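Local coordinates for prenyltransference for protein (Lavandula lanata, PDB 5HC6) that probably catalyses prenyl transfer between isoprenoid diphosphates as a cis-prenyltransferase, at residues A[63-68]-A[138-143]; A[143-148]-A[203-208]; A[186-191]-A[209-214]. All coordinates share one frame; numbering follows the deposited sequence.

Contact 1: residues A[63-68]-A[138-143]; sequences WALSPQ and LAVAYG
With chi1 at -168°, the indole of Trp63 lies beside its own carbonyl carbon, opposite the backbone N. This torsion sends the indole forward along its strand, toward the loop that follows strand 135-140. There Trp63 NE1 donates a hydrogen bond to Tyr142 O at 2.8 Å. The oxygen sits at the indole edge, in the ring plane, and the N-H points at it with an angle of 156°. The donor is tilted from the plane of the Tyr142 carbonyl. Nearer the backbone, Trp63 CD1 packs on Ala139 CB at 3.7 Å. The indole also stacks on Phe203. Tyr142 turns a ring edge toward Trp63 NE1, and its hydroxyl bonds to Asp147.

The two strands are parallel neighbours within the six-stranded parallel sheet of this cis-prenyltransferase fold. A beta bulge shifts their register between Trp63 and Leu65. Ala139 O marks it by taking two backbone donors, Ala64 N at 2.8 Å and, weakly, Leu65 N at 3.4 Å. Past the bulge, Tyr142 N donates to Leu65 O at 3.0 Å.

Leu65 and Val140 lie on the sheet face opposite Trp63 and Ala139. Leu65 CB meets Val140 CG1 at 3.8 Å, and helix 74-97 covers Leu65 through Leu80 and Met81. Ala64 CB packs on Leu138 CD1 at 3.7 Å, with Trp45 of helix 34-54 against both residues. Beyond the strands, Pro67 CD rests 3.4 Å from Tyr142 O, which also receives a CA-H...O contact from Ser66.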
ATOM      1  N   TRP A  63       9.268  -2.346  11.966  1.00 37.50           N
ATOM      2  CA  TRP A  63       9.739  -1.202  11.178  1.00 35.81           C
ATOM      3  C   TRP A  63      10.244  -0.202  12.132  1.00 36.36           C
ATOM      4  O   TRP A  63       9.452   0.466  12.796  1.00 36.67           O
ATOM      5  CB  TRP A  63       8.644  -0.549  10.359  1.00 32.93           C
ATOM      6  CG  TRP A  63       9.119   0.452   9.317  1.00 33.59           C
ATOM      7  CD1 TRP A  63      10.317   0.440   8.558  1.00 35.22           C
ATOM      8  CD2 TRP A  63       8.387   1.562   8.859  1.00 35.66           C
ATOM      9  NE1 TRP A  63      10.325   1.497   7.678  1.00 35.27           N
ATOM     10  CE2 TRP A  63       9.151   2.190   7.825  1.00 34.41           C
ATOM     11  CE3 TRP A  63       7.148   2.096   9.199  1.00 36.95           C
ATOM     12  CZ2 TRP A  63       8.687   3.289   7.145  1.00 34.60           C
ATOM     13  CZ3 TRP A  63       6.727   3.227   8.546  1.00 36.09           C
ATOM     14  CH2 TRP A  63       7.482   3.794   7.509  1.00 34.41           C
ATOM     15  N   ALA A  64      11.570  -0.116  12.193  1.00 41.21           N
ATOM     16  CA  ALA A  64      12.283   0.670  13.211  1.00 45.52           C
ATOM     17  C   ALA A  64      12.616   2.083  12.740  1.00 49.55           C
ATOM     18  O   ALA A  64      12.851   2.992  13.551  1.00 46.65           O
ATOM     19  CB  ALA A  64      13.584  -0.042  13.558  1.00 43.89           C
ATOM     20  N   LEU A  65      12.755   2.264  11.437  1.00 45.77           N
ATOM     21  CA  LEU A  65      13.256   3.525  10.972  1.00 47.51           C
ATOM     22  C   LEU A  65      13.101   3.697   9.496  1.00 41.40           C
ATOM     23  O   LEU A  65      13.540   2.836   8.722  1.00 36.19           O
ATOM     24  CB  LEU A  65      14.722   3.642  11.323  1.00 51.35           C
ATOM     25  CG  LEU A  65      15.165   5.105  11.310  1.00 58.68           C
ATOM     26  CD1 LEU A  65      14.659   5.809  12.558  1.00 56.60           C
ATOM     27  CD2 LEU A  65      16.692   5.154  11.205  1.00 63.30           C
ATOM     28  N   SER A  66      12.457   4.790   9.120  1.00 39.04           N
ATOM     29  CA  SER A  66      12.272   5.110   7.738  1.00 41.52           C
ATOM     30  C   SER A  66      13.380   6.037   7.269  1.00 45.21           C
ATOM     31  O   SER A  66      14.064   6.632   8.105  1.00 40.87           O
ATOM     32  CB  SER A  66      10.944   5.806   7.548  1.00 44.57           C
ATOM     33  OG  SER A  66      11.043   7.170   7.887  1.00 42.91           O
ATOM     34  N   PRO A  67      13.546   6.188   5.934  1.00 44.91           N
ATOM     35  CA  PRO A  67      14.557   7.156   5.448  1.00 53.39           C
ATOM     36  C   PRO A  67      14.127   8.609   5.690  1.00 51.07           C
ATOM     37  O   PRO A  67      14.953   9.478   5.752  1.00 55.47           O
ATOM     38  CB  PRO A  67      14.681   6.818   3.950  1.00 51.86           C
ATOM     39  CG  PRO A  67      14.067   5.447   3.808  1.00 45.69           C
ATOM     40  CD  PRO A  67      12.950   5.460   4.813  1.00 41.91           C
ATOM     41  N   GLN A  68      12.831   8.843   5.850  1.00 57.77           N
ATOM     42  CA  GLN A  68      12.307  10.155   6.224  1.00 64.01           C
ATOM     43  C   GLN A  68      12.599  10.478   7.670  1.00 64.61           C
ATOM     44  O   GLN A  68      12.839  11.629   7.999  1.00 70.21           O
ATOM     45  CB  GLN A  68      10.786  10.261   6.042  1.00 65.00           C
ATOM     46  CG  GLN A  68      10.226   9.807   4.685  1.00 68.24           C
ATOM     47  CD  GLN A  68       9.894   8.305   4.644  1.00 64.26           C
ATOM     48  OE1 GLN A  68      10.468   7.596   3.857  1.00 54.33           O
ATOM     49  NE2 GLN A  68       8.992   7.822   5.534  1.00 69.56           N
ATOM     50  N   LEU A 138      14.248  -6.750  11.232  1.00 37.53           N
ATOM     51  CA  LEU A 138      14.218  -5.378  11.675  1.00 40.63           C
ATOM     52  C   LEU A 138      14.448  -4.532  10.440  1.00 41.64           C
ATOM     53  O   LEU A 138      15.463  -4.659   9.753  1.00 41.50           O
ATOM     54  CB  LEU A 138      15.300  -5.121  12.722  1.00 42.57           C
ATOM     55  CG  LEU A 138      15.160  -3.760  13.369  1.00 43.67           C
ATOM     56  CD1 LEU A 138      13.896  -3.658  14.214  1.00 48.69           C
ATOM     57  CD2 LEU A 138      16.407  -3.460  14.173  1.00 45.61           C
ATOM     58  N   ALA A 139      13.452  -3.734  10.124  1.00 36.23           N
ATOM     59  CA  ALA A 139      13.483  -2.894   8.947  1.00 39.83           C
ATOM     60  C   ALA A 139      13.966  -1.523   9.401  1.00 37.43           C
ATOM     61  O   ALA A 139      13.241  -0.787  10.095  1.00 39.92           O
ATOM     62  CB  ALA A 139      12.085  -2.807   8.288  1.00 36.57           C
ATOM     63  N   VAL A 140      15.201  -1.190   9.016  1.00 38.28           N
ATOM     64  CA  VAL A 140      15.879   0.015   9.493  1.00 40.10           C
ATOM     65  C   VAL A 140      16.416   0.794   8.302  1.00 39.93           C
ATOM     66  O   VAL A 140      17.112   0.240   7.458  1.00 36.99           O
ATOM     67  CB  VAL A 140      17.091  -0.293  10.376  1.00 47.19           C
ATOM     68  CG1 VAL A 140      17.210   0.762  11.456  1.00 51.69           C
ATOM     69  CG2 VAL A 140      17.010  -1.659  10.989  1.00 52.69           C
ATOM     70  N   ALA A 141      16.081   2.088   8.242  1.00 42.14           N
ATOM     71  CA  ALA A 141      16.350   2.893   7.074  1.00 38.67           C
ATOM     72  C   ALA A 141      15.707   2.183   5.878  1.00 34.85           C
ATOM     73  O   ALA A 141      16.299   2.067   4.804  1.00 36.76           O
ATOM     74  CB  ALA A 141      17.875   3.070   6.883  1.00 37.82           C
ATOM     75  N   TYR A 142      14.494   1.689   6.091  1.00 36.13           N
ATOM     76  CA  TYR A 142      13.718   1.025   5.053  1.00 34.46           C
ATOM     77  C   TYR A 142      12.558   1.890   4.651  1.00 28.94           C
ATOM     78  O   TYR A 142      11.781   2.359   5.487  1.00 33.17           O
ATOM     79  CB  TYR A 142      13.191  -0.381   5.503  1.00 36.93           C
ATOM     80  CG  TYR A 142      12.326  -0.970   4.402  1.00 34.08           C
ATOM     81  CD1 TYR A 142      12.904  -1.677   3.361  1.00 32.10           C
ATOM     82  CD2 TYR A 142      10.933  -0.757   4.383  1.00 30.02           C
ATOM     83  CE1 TYR A 142      12.127  -2.128   2.294  1.00 33.66           C
ATOM     84  CE2 TYR A 142      10.152  -1.240   3.371  1.00 34.65           C
ATOM     85  CZ  TYR A 142      10.757  -1.921   2.308  1.00 35.57           C
ATOM     86  OH  TYR A 142       9.992  -2.353   1.258  1.00 34.98           O
ATOM     87  N   GLY A 143      12.387   2.001   3.355  1.00 29.35           N
ATOM     88  CA  GLY A 143      11.233   2.595   2.753  1.00 29.72           C
ATOM     89  C   GLY A 143      10.759   1.863   1.506  1.00 31.43           C
ATOM     90  O   GLY A 143      11.563   1.357   0.681  1.00 36.86           O
TER

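Contact 2: residues A[143-148]-A[203-208]; sequences GGREDI and FFLWQL
The carboxylate of Asp147 and the side-chain amide of Gln207 meet with their planes 21° apart. The Gln207 chain bends at chi2, which turns its amide back to Asp147. Gln207 NE2 donates to Asp147 OD2 at 3.2 Å, and the N-H...O angle is 153°. The accepting oxygen lies near the amide plane. The donor reaches OD2 on its syn side but stands 31° out of the carboxylate plane. Phe203 and Phe204 are the flat groups at the start of segment 203-208. Phe204 CD2 lies over one face of Phe203, near the rim, and Phe203 CZ lies in the same way over a face of Phe204.

Both phenylalanines direct their CB away from helix 144-160, so the backbone meets the helix here. Gly144 has no side chain, and its CA comes to 3.0 Å from Phe203 O in a CA-H...O contact. Gly143 is the N-cap of this helix. Leu205 reaches over the first turn, with CD2 3.8 Å from Arg145 CG. Further along, the Ile148 and Trp206 side chains cross at about a right angle, with Ile148 CG1 4.0 Å from Trp206 CB. This junction of a helix start and a loop lies at the dimer interface. Arg145 makes a cation-pi contact with Trp206 of the second subunit, bonds through NE to its backbone O and forms a salt bridge with Glu171 of that subunit.

A water bridges the segments. It donates to Gly144 O at 3.0 Å and to Gln207 OE1 at 2.8 Å, and accepts from Leu205 N. Asp147 OD1 accepts a hydrogen bond from Met179 N, and Gln207 NE2 also donates to Thr180 OG1. The amide is thus held at both ends, which fixes its rotation: nitrogen toward the carboxylate, oxygen toward the water.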
ATOM      1  N   GLY A 143      12.387   2.001   3.355  1.00 29.35           N
ATOM      2  CA  GLY A 143      11.233   2.595   2.753  1.00 29.72           C
ATOM      3  C   GLY A 143      10.759   1.863   1.506  1.00 31.43           C
ATOM      4  O   GLY A 143      11.563   1.357   0.681  1.00 36.86           O
ATOM      5  N   GLY A 144       9.453   1.808   1.351  1.00 29.96           N
ATOM      6  CA  GLY A 144       8.830   0.990   0.308  1.00 30.04           C
ATOM      7  C   GLY A 144       9.132   1.491  -1.070  1.00 34.23           C
ATOM      8  O   GLY A 144       9.404   0.683  -1.983  1.00 30.61           O
ATOM      9  N   ARG A 145       9.085   2.826  -1.249  1.00 32.81           N
ATOM     10  CA  ARG A 145       9.409   3.421  -2.559  1.00 31.38           C
ATOM     11  C   ARG A 145      10.830   3.134  -2.927  1.00 31.02           C
ATOM     12  O   ARG A 145      11.120   2.786  -4.058  1.00 32.13           O
ATOM     13  CB  ARG A 145       9.246   4.940  -2.534  1.00 36.99           C
ATOM     14  CG  ARG A 145       7.820   5.447  -2.497  1.00 39.02           C
ATOM     15  CD  ARG A 145       7.294   5.495  -3.877  1.00 38.87           C
ATOM     16  NE  ARG A 145       5.913   5.998  -4.026  1.00 43.24           N
ATOM     17  CZ  ARG A 145       5.567   7.253  -4.304  1.00 37.60           C
ATOM     18  NH1 ARG A 145       6.498   8.191  -4.360  1.00 38.79           N
ATOM     19  NH2 ARG A 145       4.284   7.558  -4.519  1.00 30.40           N
ATOM     20  N   GLU A 146      11.738   3.366  -1.982  1.00 33.01           N
ATOM     21  CA  GLU A 146      13.179   3.112  -2.187  1.00 33.73           C
ATOM     22  C   GLU A 146      13.477   1.650  -2.536  1.00 35.29           C
ATOM     23  O   GLU A 146      14.317   1.353  -3.407  1.00 35.18           O
ATOM     24  CB  GLU A 146      13.956   3.411  -0.917  1.00 31.97           C
ATOM     25  CG  GLU A 146      14.097   4.889  -0.620  1.00 35.66           C
ATOM     26  CD  GLU A 146      12.866   5.581  -0.003  1.00 44.92           C
ATOM     27  OE1 GLU A 146      11.802   4.974   0.313  1.00 42.43           O
ATOM     28  OE2 GLU A 146      12.976   6.782   0.190  1.00 52.25           O
ATOM     29  N   ASP A 147      12.811   0.725  -1.854  1.00 34.40           N
ATOM     30  CA  ASP A 147      12.927  -0.718  -2.182  1.00 30.01           C
ATOM     31  C   ASP A 147      12.534  -0.964  -3.619  1.00 30.37           C
ATOM     32  O   ASP A 147      13.246  -1.610  -4.345  1.00 34.39           O
ATOM     33  CB  ASP A 147      12.015  -1.489  -1.269  1.00 33.72           C
ATOM     34  CG  ASP A 147      12.308  -2.959  -1.221  1.00 38.84           C
ATOM     35  OD1 ASP A 147      13.277  -3.460  -1.871  1.00 39.42           O
ATOM     36  OD2 ASP A 147      11.503  -3.630  -0.530  1.00 36.52           O
ATOM     37  N   ILE A 148      11.381  -0.471  -4.055  1.00 33.05           N
ATOM     38  CA  ILE A 148      10.976  -0.680  -5.408  1.00 29.16           C
ATOM     39  C   ILE A 148      11.995  -0.039  -6.397  1.00 38.85           C
ATOM     40  O   ILE A 148      12.300  -0.630  -7.438  1.00 34.57           O
ATOM     41  CB  ILE A 148       9.626  -0.089  -5.636  1.00 30.52           C
ATOM     42  CG1 ILE A 148       8.547  -0.915  -4.919  1.00 31.67           C
ATOM     43  CG2 ILE A 148       9.277  -0.077  -7.096  1.00 32.05           C
ATOM     44  CD1 ILE A 148       7.222  -0.225  -4.837  1.00 28.07           C
ATOM     45  N   PHE A 203       6.200   2.689   4.324  1.00 34.90           N
ATOM     46  CA  PHE A 203       6.644   1.301   4.643  1.00 31.88           C
ATOM     47  C   PHE A 203       6.518   0.477   3.376  1.00 33.66           C
ATOM     48  O   PHE A 203       6.567   1.025   2.267  1.00 34.70           O
ATOM     49  CB  PHE A 203       5.787   0.757   5.807  1.00 33.36           C
ATOM     50  CG  PHE A 203       6.296  -0.547   6.425  1.00 37.00           C
ATOM     51  CD1 PHE A 203       7.646  -0.890   6.421  1.00 34.67           C
ATOM     52  CD2 PHE A 203       5.397  -1.424   7.020  1.00 39.82           C
ATOM     53  CE1 PHE A 203       8.090  -2.052   6.957  1.00 32.93           C
ATOM     54  CE2 PHE A 203       5.845  -2.591   7.608  1.00 42.25           C
ATOM     55  CZ  PHE A 203       7.199  -2.901   7.571  1.00 39.55           C
ATOM     56  N   PHE A 204       6.334  -0.831   3.504  1.00 31.49           N
ATOM     57  CA  PHE A 204       6.147  -1.679   2.359  1.00 31.03           C
ATOM     58  C   PHE A 204       5.066  -1.129   1.472  1.00 30.66           C
ATOM     59  O   PHE A 204       3.974  -0.707   1.938  1.00 28.44           O
ATOM     60  CB  PHE A 204       5.614  -3.063   2.789  1.00 32.28           C
ATOM     61  CG  PHE A 204       6.596  -3.913   3.552  1.00 32.37           C
ATOM     62  CD1 PHE A 204       7.923  -4.000   3.167  1.00 31.38           C
ATOM     63  CD2 PHE A 204       6.180  -4.653   4.633  1.00 35.11           C
ATOM     64  CE1 PHE A 204       8.821  -4.809   3.848  1.00 34.23           C
ATOM     65  CE2 PHE A 204       7.076  -5.500   5.321  1.00 36.80           C
ATOM     66  CZ  PHE A 204       8.406  -5.592   4.906  1.00 36.09           C
ATOM     67  N   LEU A 205       5.278  -1.294   0.168  1.00 30.12           N
ATOM     68  CA  LEU A 205       4.247  -0.966  -0.819  1.00 28.72           C
ATOM     69  C   LEU A 205       3.965  -2.133  -1.749  1.00 27.82           C
ATOM     70  O   LEU A 205       2.859  -2.666  -1.807  1.00 27.44           O
ATOM     71  CB  LEU A 205       4.767   0.231  -1.591  1.00 32.10           C
ATOM     72  CG  LEU A 205       4.460   1.665  -1.118  1.00 36.53           C
ATOM     73  CD1 LEU A 205       3.728   1.942   0.181  1.00 36.87           C
ATOM     74  CD2 LEU A 205       5.630   2.573  -1.366  1.00 32.75           C
ATOM     75  N   TRP A 206       4.983  -2.559  -2.485  1.00 32.45           N
ATOM     76  CA  TRP A 206       4.885  -3.744  -3.325  1.00 30.96           C
ATOM     77  C   TRP A 206       4.332  -4.977  -2.525  1.00 32.74           C
ATOM     78  O   TRP A 206       3.566  -5.789  -3.002  1.00 32.15           O
ATOM     79  CB  TRP A 206       6.298  -4.082  -3.846  1.00 31.83           C
ATOM     80  CG  TRP A 206       6.305  -5.446  -4.491  1.00 35.28           C
ATOM     81  CD1 TRP A 206       6.440  -6.643  -3.863  1.00 32.46           C
ATOM     82  CD2 TRP A 206       6.130  -5.732  -5.886  1.00 37.28           C
ATOM     83  NE1 TRP A 206       6.339  -7.658  -4.777  1.00 36.21           N
ATOM     84  CE2 TRP A 206       6.153  -7.131  -6.026  1.00 36.59           C
ATOM     85  CE3 TRP A 206       5.946  -4.934  -7.037  1.00 36.70           C
ATOM     86  CZ2 TRP A 206       6.003  -7.757  -7.268  1.00 34.66           C
ATOM     87  CZ3 TRP A 206       5.802  -5.548  -8.265  1.00 37.10           C
ATOM     88  CH2 TRP A 206       5.823  -6.955  -8.371  1.00 38.18           C
ATOM     89  N   GLN A 207       4.788  -5.105  -1.310  1.00 30.52           N
ATOM     90  CA  GLN A 207       4.485  -6.260  -0.460  1.00 31.78           C
ATOM     91  C   GLN A 207       3.083  -6.306   0.093  1.00 33.41           C
ATOM     92  O   GLN A 207       2.695  -7.338   0.644  1.00 30.54           O
ATOM     93  CB  GLN A 207       5.482  -6.289   0.706  1.00 31.58           C
ATOM     94  CG  GLN A 207       6.901  -6.499   0.210  1.00 29.65           C
ATOM     95  CD  GLN A 207       7.719  -5.275  -0.120  1.00 35.76           C
ATOM     96  OE1 GLN A 207       7.256  -4.115  -0.095  1.00 35.49           O
ATOM     97  NE2 GLN A 207       8.995  -5.535  -0.459  1.00 39.00           N
ATOM     98  N   LEU A 208       2.257  -5.286  -0.175  1.00 34.10           N
ATOM     99  CA  LEU A 208       0.963  -5.201   0.545  1.00 33.41           C
ATOM    100  C   LEU A 208      -0.398  -5.389  -0.199  1.00 32.03           C
ATOM    101  O   LEU A 208      -1.456  -4.960   0.326  1.00 31.90           O
ATOM    102  CB  LEU A 208       0.889  -3.851   1.258  1.00 34.20           C
ATOM    103  CG  LEU A 208       1.986  -3.530   2.261  1.00 33.60           C
ATOM    104  CD1 LEU A 208       1.619  -2.176   2.873  1.00 37.84           C
ATOM    105  CD2 LEU A 208       2.130  -4.583   3.350  1.00 34.17           C
TER
HETATM  106  O   HOH W   1       7.680  -1.695  -1.440  1.00 32.17           O

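Contact 3: residues A[186-191]-A[209-214]; sequences PSPDLL and PFTEFY
Leu190 and Tyr214 run side by side and point the same way. In each, CG is anti to the backbone N, at 172° in Leu190 and 176° in Tyr214. Leu190 CD1 touches Tyr214 CB at 4.1 Å. The phenol ring continues away from the strand pair to helix 225-237, where it packs on Asp230, Ala231 and Ser234.

Leu191 and Phe213 are on the other face of the sheet and meet at a slant. The methyl CD2 of Leu191 lies 3.7 Å from Phe213 CD1. Thr211 O stands over one face of the Phe213 ring, toward the rim. Leu191 also packs on Ala17 and Ile19 of strand 15-19, the next strand of the sheet.

These residues belong to strands 190-193 and 212-215, a parallel pair at one margin of the sheet; within the chain, 212-215 is the outermost strand. Three backbone hydrogen bonds join the two segments in regular alternation. The first comes just ahead of strand 190-193, where Glu212 N donates to Asp189 O at 3.0 Å. Leu191 N then donates to Glu212 O at 2.8 Å, and Tyr214 N to Leu191 O at 2.9 Å.

Ahead of the strands the side chains are set differently. Thr211 directs its CB toward the other segment, and its CG2 approaches the Pro188 ring, but the fit against the Pro188 carbonyl is too close to be trusted. Thr211 OG1 is buried with no polar partner in the model. A water links Ser187 OG, at 2.6 Å, with Phe210 N, which donates to it at 2.9 Å. Ser187 OG also hydrogen-bonds to Gln207 O. The carboxylate of Glu212 leads away from the pair and forms salt bridges with Arg238 and with Arg199 of the second subunit.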
ATOM      1  N   PRO A 186       7.557 -12.766   1.699  1.00 32.23           N
ATOM      2  CA  PRO A 186       7.809 -11.305   1.638  1.00 33.92           C
ATOM      3  C   PRO A 186       6.594 -10.449   1.917  1.00 34.05           C
ATOM      4  O   PRO A 186       6.673  -9.378   2.498  1.00 35.72           O
ATOM      5  CB  PRO A 186       8.252 -11.083   0.187  1.00 32.50           C
ATOM      6  CG  PRO A 186       7.633 -12.185  -0.578  1.00 34.14           C
ATOM      7  CD  PRO A 186       7.703 -13.379   0.359  1.00 35.21           C
ATOM      8  N   SER A 187       5.455 -10.967   1.515  1.00 36.72           N
ATOM      9  CA  SER A 187       4.248 -10.247   1.645  1.00 38.42           C
ATOM     10  C   SER A 187       3.559 -10.490   3.033  1.00 35.33           C
ATOM     11  O   SER A 187       3.111 -11.547   3.348  1.00 36.09           O
ATOM     12  CB  SER A 187       3.389 -10.564   0.416  1.00 36.89           C
ATOM     13  OG  SER A 187       2.096 -10.178   0.763  1.00 54.22           O
ATOM     14  N   PRO A 188       3.471  -9.473   3.871  1.00 35.45           N
ATOM     15  CA  PRO A 188       2.751  -9.733   5.118  1.00 34.61           C
ATOM     16  C   PRO A 188       1.315 -10.137   4.961  1.00 33.13           C
ATOM     17  O   PRO A 188       0.591  -9.576   4.138  1.00 30.65           O
ATOM     18  CB  PRO A 188       2.825  -8.419   5.877  1.00 35.15           C
ATOM     19  CG  PRO A 188       3.280  -7.437   4.917  1.00 38.62           C
ATOM     20  CD  PRO A 188       3.988  -8.106   3.789  1.00 34.63           C
ATOM     21  N   ASP A 189       0.882 -11.075   5.789  1.00 30.77           N
ATOM     22  CA  ASP A 189      -0.524 -11.445   5.813  1.00 32.32           C
ATOM     23  C   ASP A 189      -1.281 -10.421   6.609  1.00 30.47           C
ATOM     24  O   ASP A 189      -2.458 -10.165   6.346  1.00 31.15           O
ATOM     25  CB  ASP A 189      -0.673 -12.795   6.464  1.00 35.56           C
ATOM     26  CG  ASP A 189       0.110 -13.829   5.724  1.00 39.15           C
ATOM     27  OD1 ASP A 189      -0.390 -14.195   4.650  1.00 42.27           O
ATOM     28  OD2 ASP A 189       1.205 -14.221   6.172  1.00 34.12           O
ATOM     29  N   LEU A 190      -0.599  -9.844   7.581  1.00 27.31           N
ATOM     30  CA  LEU A 190      -1.238  -8.934   8.573  1.00 32.03           C
ATOM     31  C   LEU A 190      -0.290  -7.778   8.856  1.00 32.52           C
ATOM     32  O   LEU A 190       0.865  -8.021   9.110  1.00 32.58           O
ATOM     33  CB  LEU A 190      -1.463  -9.652   9.885  1.00 32.19           C
ATOM     34  CG  LEU A 190      -1.939  -8.837  11.078  1.00 33.71           C
ATOM     35  CD1 LEU A 190      -3.275  -8.213  10.807  1.00 33.13           C
ATOM     36  CD2 LEU A 190      -2.011  -9.762  12.278  1.00 37.46           C
ATOM     37  N   LEU A 191      -0.770  -6.539   8.789  1.00 31.00           N
ATOM     38  CA  LEU A 191       0.050  -5.391   9.043  1.00 31.22           C
ATOM     39  C   LEU A 191      -0.610  -4.682  10.190  1.00 33.05           C
ATOM     40  O   LEU A 191      -1.771  -4.327  10.103  1.00 31.18           O
ATOM     41  CB  LEU A 191       0.090  -4.467   7.843  1.00 35.35           C
ATOM     42  CG  LEU A 191       0.749  -3.102   8.118  1.00 39.34           C
ATOM     43  CD1 LEU A 191       2.249  -3.225   8.270  1.00 37.00           C
ATOM     44  CD2 LEU A 191       0.457  -2.164   6.970  1.00 45.32           C
ATOM     45  N   PRO A 209      -0.403  -5.993  -1.394  1.00 30.77           N
ATOM     46  CA  PRO A 209      -1.616  -5.972  -2.161  1.00 33.58           C
ATOM     47  C   PRO A 209      -2.795  -6.671  -1.518  1.00 31.65           C
ATOM     48  O   PRO A 209      -3.903  -6.245  -1.752  1.00 33.44           O
ATOM     49  CB  PRO A 209      -1.225  -6.697  -3.443  1.00 35.91           C
ATOM     50  CG  PRO A 209      -0.129  -7.613  -3.023  1.00 35.67           C
ATOM     51  CD  PRO A 209       0.647  -6.764  -2.084  1.00 36.79           C
ATOM     52  N   PHE A 210      -2.542  -7.717  -0.733  1.00 33.24           N
ATOM     53  CA  PHE A 210      -3.601  -8.451  -0.042  1.00 35.64           C
ATOM     54  C   PHE A 210      -3.486  -8.520   1.432  1.00 35.29           C
ATOM     55  O   PHE A 210      -4.320  -9.112   2.052  1.00 34.95           O
ATOM     56  CB  PHE A 210      -3.797  -9.861  -0.631  1.00 35.89           C
ATOM     57  CG  PHE A 210      -4.231  -9.801  -2.041  1.00 36.58           C
ATOM     58  CD1 PHE A 210      -5.552  -9.479  -2.340  1.00 39.29           C
ATOM     59  CD2 PHE A 210      -3.297  -9.908  -3.068  1.00 35.57           C
ATOM     60  CE1 PHE A 210      -5.976  -9.370  -3.660  1.00 40.22           C
ATOM     61  CE2 PHE A 210      -3.711  -9.795  -4.379  1.00 36.85           C
ATOM     62  CZ  PHE A 210      -5.035  -9.522  -4.671  1.00 38.27           C
ATOM     63  N   THR A 211      -2.514  -7.842   2.010  1.00 33.91           N
ATOM     64  CA  THR A 211      -2.381  -7.876   3.435  1.00 32.84           C
ATOM     65  C   THR A 211      -3.572  -7.219   4.183  1.00 33.80           C
ATOM     66  O   THR A 211      -4.152  -6.231   3.764  1.00 30.57           O
ATOM     67  CB  THR A 211      -1.033  -7.327   3.921  1.00 36.00           C
ATOM     68  OG1 THR A 211      -1.192  -6.126   4.639  1.00 46.47           O
ATOM     69  CG2 THR A 211      -0.043  -7.204   2.867  1.00 29.33           C
ATOM     70  N   GLU A 212      -3.971  -7.835   5.277  1.00 34.84           N
ATOM     71  CA  GLU A 212      -4.992  -7.249   6.144  1.00 35.47           C
ATOM     72  C   GLU A 212      -4.350  -6.183   7.003  1.00 35.80           C
ATOM     73  O   GLU A 212      -3.305  -6.412   7.638  1.00 32.75           O
ATOM     74  CB  GLU A 212      -5.590  -8.322   7.060  1.00 34.99           C
ATOM     75  CG  GLU A 212      -6.335  -9.441   6.309  1.00 36.72           C
ATOM     76  CD  GLU A 212      -7.654  -8.971   5.711  1.00 38.05           C
ATOM     77  OE1 GLU A 212      -8.210  -8.000   6.232  1.00 36.97           O
ATOM     78  OE2 GLU A 212      -8.130  -9.542   4.719  1.00 42.54           O
ATOM     79  N   PHE A 213      -4.994  -5.032   7.068  1.00 33.57           N
ATOM     80  CA  PHE A 213      -4.561  -3.992   7.937  1.00 35.25           C
ATOM     81  C   PHE A 213      -5.289  -4.010   9.282  1.00 38.43           C
ATOM     82  O   PHE A 213      -6.458  -4.240   9.308  1.00 39.61           O
ATOM     83  CB  PHE A 213      -4.834  -2.675   7.256  1.00 36.36           C
ATOM     84  CG  PHE A 213      -4.112  -2.485   5.946  1.00 34.75           C
ATOM     85  CD1 PHE A 213      -2.909  -3.069   5.702  1.00 38.85           C
ATOM     86  CD2 PHE A 213      -4.690  -1.745   4.954  1.00 34.73           C
ATOM     87  CE1 PHE A 213      -2.242  -2.841   4.510  1.00 43.42           C
ATOM     88  CE2 PHE A 213      -4.050  -1.523   3.758  1.00 36.79           C
ATOM     89  CZ  PHE A 213      -2.815  -2.059   3.532  1.00 37.47           C
ATOM     90  N   TYR A 214      -4.578  -3.735  10.381  1.00 39.48           N
ATOM     91  CA  TYR A 214      -5.157  -3.608  11.708  1.00 35.63           C
ATOM     92  C   TYR A 214      -4.584  -2.372  12.353  1.00 37.04           C
ATOM     93  O   TYR A 214      -3.376  -2.272  12.551  1.00 36.32           O
ATOM     94  CB  TYR A 214      -4.792  -4.824  12.545  1.00 36.80           C
ATOM     95  CG  TYR A 214      -5.240  -4.799  14.000  1.00 34.60           C
ATOM     96  CD1 TYR A 214      -6.541  -5.148  14.368  1.00 37.31           C
ATOM     97  CD2 TYR A 214      -4.369  -4.406  14.984  1.00 37.19           C
ATOM     98  CE1 TYR A 214      -6.933  -5.126  15.707  1.00 40.44           C
ATOM     99  CE2 TYR A 214      -4.746  -4.346  16.306  1.00 39.44           C
ATOM    100  CZ  TYR A 214      -6.016  -4.740  16.669  1.00 43.37           C
ATOM    101  OH  TYR A 214      -6.351  -4.680  17.998  1.00 48.13           O
TER
HETATM  102  O   HOH W   2      -0.020  -8.876   0.133  1.00 45.35           O

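From the N terminus, contact 1 comes first. It closes a loop that holds helix 74-97, strand 103-107 and helix 115-128, and joins strands 59-65 and 135-140. Contact 2 opens where contact 1 ends, at the shared Gly143, so the two stand in series. It ties the start of helix 144-160 to the loop before strand 212-215. Contact 3 opens within that span and closes after it, so contacts 2 and 3 cross. It joins strands 190-193 and 212-215. Contacts 1 and 3 do not touch but reach the same sheet. Ser187 OG bonds to Gln207 O between contacts 2 and 3, and both contacts meet the second subunit.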